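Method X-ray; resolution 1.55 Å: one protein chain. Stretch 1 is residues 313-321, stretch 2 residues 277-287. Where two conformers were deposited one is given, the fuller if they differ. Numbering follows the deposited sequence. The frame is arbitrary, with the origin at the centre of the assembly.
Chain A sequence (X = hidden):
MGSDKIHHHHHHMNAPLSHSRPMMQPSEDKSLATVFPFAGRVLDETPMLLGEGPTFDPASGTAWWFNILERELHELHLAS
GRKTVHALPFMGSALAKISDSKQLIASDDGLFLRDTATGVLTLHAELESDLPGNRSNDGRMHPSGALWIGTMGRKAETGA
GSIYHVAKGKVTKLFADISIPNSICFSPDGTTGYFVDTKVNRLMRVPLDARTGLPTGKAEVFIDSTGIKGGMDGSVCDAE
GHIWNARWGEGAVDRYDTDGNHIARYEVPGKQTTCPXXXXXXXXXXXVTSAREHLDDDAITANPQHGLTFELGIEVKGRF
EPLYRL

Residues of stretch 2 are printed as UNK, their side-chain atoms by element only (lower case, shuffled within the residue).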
# COMPACT_ATOMS: atom_id res chain seq x y z
N GLY A 313 -12.97 3.34 13.37
CA GLY A 313 -13.94 2.83 14.33
C GLY A 313 -14.95 1.85 13.76
O GLY A 313 -15.70 1.23 14.49
N ILE A 314 -14.95 1.73 12.43
CA ILE A 314 -15.98 0.93 11.73
C ILE A 314 -15.48 -0.44 11.33
O ILE A 314 -14.29 -0.71 11.18
CB ILE A 314 -16.52 1.67 10.47
CG1 ILE A 314 -15.37 1.94 9.49
CG2 ILE A 314 -17.26 2.96 10.86
CD1 ILE A 314 -15.58 1.37 8.18
N GLU A 315 -16.43 -1.34 11.15
CA GLU A 315 -16.11 -2.65 10.68
C GLU A 315 -15.92 -2.67 9.17
O GLU A 315 -16.63 -1.95 8.44
CB GLU A 315 -17.22 -3.63 11.03
CG GLU A 315 -16.75 -5.09 10.87
CD GLU A 315 -17.76 -6.03 10.27
OE1 GLU A 315 -18.65 -5.61 9.46
OE2 GLU A 315 -17.70 -7.23 10.67
N VAL A 316 -14.98 -3.50 8.71
CA VAL A 316 -14.85 -3.82 7.31
C VAL A 316 -14.92 -5.34 7.11
O VAL A 316 -14.72 -6.12 8.06
CB VAL A 316 -13.55 -3.24 6.74
CG1 VAL A 316 -13.58 -1.74 6.80
CG2 VAL A 316 -12.35 -3.78 7.51
N LYS A 317 -15.27 -5.79 5.91
CA LYS A 317 -15.27 -7.20 5.63
C LYS A 317 -14.10 -7.39 4.67
O LYS A 317 -14.27 -7.38 3.46
CB LYS A 317 -16.59 -7.64 4.97
CG LYS A 317 -17.87 -7.33 5.72
CD LYS A 317 -18.09 -8.24 6.89
CE LYS A 317 -19.53 -8.12 7.48
NZ LYS A 317 -19.54 -8.38 8.95
N GLY A 318 -12.91 -7.59 5.22
CA GLY A 318 -11.72 -7.71 4.42
C GLY A 318 -11.27 -9.13 4.10
O GLY A 318 -12.02 -10.10 4.25
N ARG A 319 -10.04 -9.22 3.59
CA ARG A 319 -9.39 -10.48 3.30
C ARG A 319 -7.91 -10.34 3.56
O ARG A 319 -7.33 -9.28 3.30
CB ARG A 319 -9.59 -10.92 1.86
CG ARG A 319 -9.42 -9.84 0.85
CD ARG A 319 -9.41 -10.42 -0.61
NE ARG A 319 -10.35 -9.68 -1.44
CZ ARG A 319 -10.05 -8.87 -2.46
NH1 ARG A 319 -8.80 -8.71 -2.88
NH2 ARG A 319 -11.04 -8.23 -3.09
N PHE A 320 -7.32 -11.40 4.07
CA PHE A 320 -5.90 -11.37 4.31
C PHE A 320 -5.16 -11.45 2.99
O PHE A 320 -5.64 -12.00 2.01
CB PHE A 320 -5.47 -12.51 5.20
CG PHE A 320 -6.12 -12.48 6.60
CD1 PHE A 320 -5.96 -11.38 7.42
CD2 PHE A 320 -6.83 -13.56 7.07
CE1 PHE A 320 -6.52 -11.35 8.68
CE2 PHE A 320 -7.38 -13.54 8.35
CZ PHE A 320 -7.21 -12.41 9.15
N GLU A 321 -3.97 -10.84 2.98
CA GLU A 321 -3.19 -10.73 1.78
C GLU A 321 -2.65 -12.09 1.37
O GLU A 321 -2.29 -12.91 2.22
CB GLU A 321 -2.03 -9.72 2.03
CG GLU A 321 -2.50 -8.27 2.26
CD GLU A 321 -3.22 -7.60 1.05
OE1 GLU A 321 -2.83 -7.84 -0.09
OE2 GLU A 321 -4.20 -6.85 1.23
N UNK A 277 -5.01 -1.01 5.37
CA UNK A 277 -4.73 -2.45 5.45
C UNK A 277 -5.79 -3.13 6.31
O UNK A 277 -6.19 -2.57 7.31
c UNK A 277 -3.34 -2.70 6.02
N UNK A 278 -6.25 -4.32 5.92
CA UNK A 278 -7.10 -5.14 6.76
C UNK A 278 -6.28 -5.77 7.87
O UNK A 278 -5.23 -6.36 7.61
c UNK A 278 -9.70 -4.84 5.09
c UNK A 278 -10.22 -4.71 2.75
c UNK A 278 -9.18 -5.60 2.47
c UNK A 278 -7.79 -6.24 5.96
c UNK A 278 -8.37 -6.09 3.51
c UNK A 278 -8.63 -5.72 4.82
c UNK A 278 -10.49 -4.33 4.06
N UNK A 279 -6.80 -5.69 9.09
CA UNK A 279 -6.12 -6.21 10.26
C UNK A 279 -7.11 -6.90 11.18
O UNK A 279 -8.34 -6.78 11.02
c UNK A 279 -6.31 -4.08 11.66
c UNK A 279 -4.33 -4.45 10.22
c UNK A 279 -5.34 -5.10 11.07
c UNK A 279 -5.69 -3.18 12.70
N UNK A 280 -6.58 -7.57 12.19
CA UNK A 280 -7.38 -8.30 13.14
C UNK A 280 -7.72 -9.72 12.71
O UNK A 280 -7.55 -10.09 11.53
N UNK A 281 -8.19 -10.52 13.65
CA UNK A 281 -8.36 -11.95 13.41
C UNK A 281 -9.36 -12.31 12.35
O UNK A 281 -9.29 -13.43 11.82
c UNK A 281 -9.13 -11.36 15.60
c UNK A 281 -8.45 -10.16 15.05
c UNK A 281 -8.77 -12.51 14.78
N UNK A 282 -10.29 -11.41 12.06
CA UNK A 282 -11.24 -11.70 10.99
C UNK A 282 -11.06 -10.79 9.75
O UNK A 282 -11.96 -10.67 8.94
o UNK A 282 -13.88 -12.29 13.42
c UNK A 282 -12.66 -11.55 11.52
c UNK A 282 -13.01 -12.60 12.57
o UNK A 282 -12.46 -13.74 12.52
N UNK A 283 -9.90 -10.14 9.63
CA UNK A 283 -9.64 -9.13 8.59
C UNK A 283 -10.76 -8.09 8.61
O UNK A 283 -11.21 -7.64 7.56
c UNK A 283 -9.51 -9.77 7.20
N UNK A 284 -11.26 -7.76 9.81
CA UNK A 284 -12.48 -6.92 9.93
C UNK A 284 -12.28 -5.51 10.48
O UNK A 284 -13.28 -4.83 10.80
o UNK A 284 -13.09 -7.83 12.07
c UNK A 284 -13.55 -7.64 10.74
N UNK A 285 -11.02 -5.10 10.63
CA UNK A 285 -10.66 -3.74 11.02
C UNK A 285 -9.76 -3.11 9.98
O UNK A 285 -9.11 -3.83 9.19
n UNK A 285 -13.87 -6.24 15.87
n UNK A 285 -14.20 -5.65 13.67
c UNK A 285 -10.58 -4.54 13.44
c UNK A 285 -9.92 -3.74 12.37
c UNK A 285 -13.49 -5.55 14.82
c UNK A 285 -11.87 -3.91 13.90
n UNK A 285 -12.45 -4.73 14.95
N UNK A 286 -9.72 -1.78 9.97
CA UNK A 286 -8.95 -1.09 8.95
C UNK A 286 -7.89 -0.20 9.58
O UNK A 286 -8.22 0.74 10.29
c UNK A 286 -9.23 0.01 6.65
c UNK A 286 -9.13 -1.24 5.75
c UNK A 286 -9.95 1.14 5.95
c UNK A 286 -9.87 -0.30 8.01
N UNK A 287 -6.64 -0.56 9.33
CA UNK A 287 -5.47 0.27 9.68
C UNK A 287 -5.20 1.29 8.58
O UNK A 287 -5.41 0.95 7.40
c UNK A 287 -2.03 -1.11 10.88
c UNK A 287 -2.86 -0.07 10.18
c UNK A 287 -4.25 -0.67 9.89
c UNK A 287 -2.16 0.37 8.91
O HOH W 1 -4.54 -5.32 3.50
O HOH W 2 -16.38 -7.42 12.83
O HOH W 3 -11.66 -0.59 11.72

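Position 277 carries a single side-chain carbon; its CB is set sideways and comes no nearer to stretch 1 than 6.4 Å, to Glu321 OE2. It is Ala277, paired through its backbone N and O with position 287. At 278 one carbon leads to a ring of six carbons, and its CB points toward stretch 1. Gly318 CA lies over one face of the ring, 3.4 Å from its centroid, while Val316 CG2 sits at the ring edge, 3.7 Å from a ring carbon. This is Phe278, and that carbon is CD1. The backbone N of Phe278 reaches Glu321 OE2 through water 1.

Position 279 has four carbons, forked at the first, with one arm two carbons long, and points away: Ile279. Position 280 has no side-chain atoms, and its phi/psi of 86/166 would jam a CB against the preceding carbonyl, so it is Gly280. Its O approaches the edge of the Phe320 ring, 3.3 Å from Phe320 CE1. At 281 three carbons close a ring onto the backbone N, which identifies Pro281; its O lies 3.5 Å from Phe320 CZ, again at the ring edge. Position 282 has two carbons, the second bearing two oxygens, and its CA-to-CB bond points away from stretch 1. With two oxygens and no nitrogen on the second carbon, the residue is Asp282.

Position 283 has one carbon, pointing toward stretch 1 and lying over a face of Phe320, 3.7 Å from CB to Phe320 CE1. It is Ala283, the last residue of a type I turn begun at Gly280. Position 284 has one carbon and one oxygen, its CB 4.1 Å from Glu315 CG: Ser284. At 285 three carbons and a nitrogen lead to a carbon carrying two more nitrogens, one of which donates to water 2, which in turn donates to Glu315 OE2. This is Arg285; the same nitrogen, NH1, donates to Ser284 O (3.1 Å). Positions 286 and 287 each have four carbons forked at the second; the CB of 286 is 4.2 Å from Val316 CG1, and 287 is out of reach. They are Leu286 and Leu287.

The contact rests on two backbone hydrogen bonds, Val316 N to Ser284 O (3.0 Å, nearly straight) and Gly318 N to Ala283 O (2.9 Å, more bent), which hold stretch 1 against the loop joining the two strands. Around them, Phe278 packs on Gly318, where an ideal CB would fall 2.3 Å from Phe278 CD1, and Phe320 covers Ala283. Water 3 adds a bridge between Leu286 N and Ile314 O.

Stretch 2, residues 277-287: AFIGPDASRLL
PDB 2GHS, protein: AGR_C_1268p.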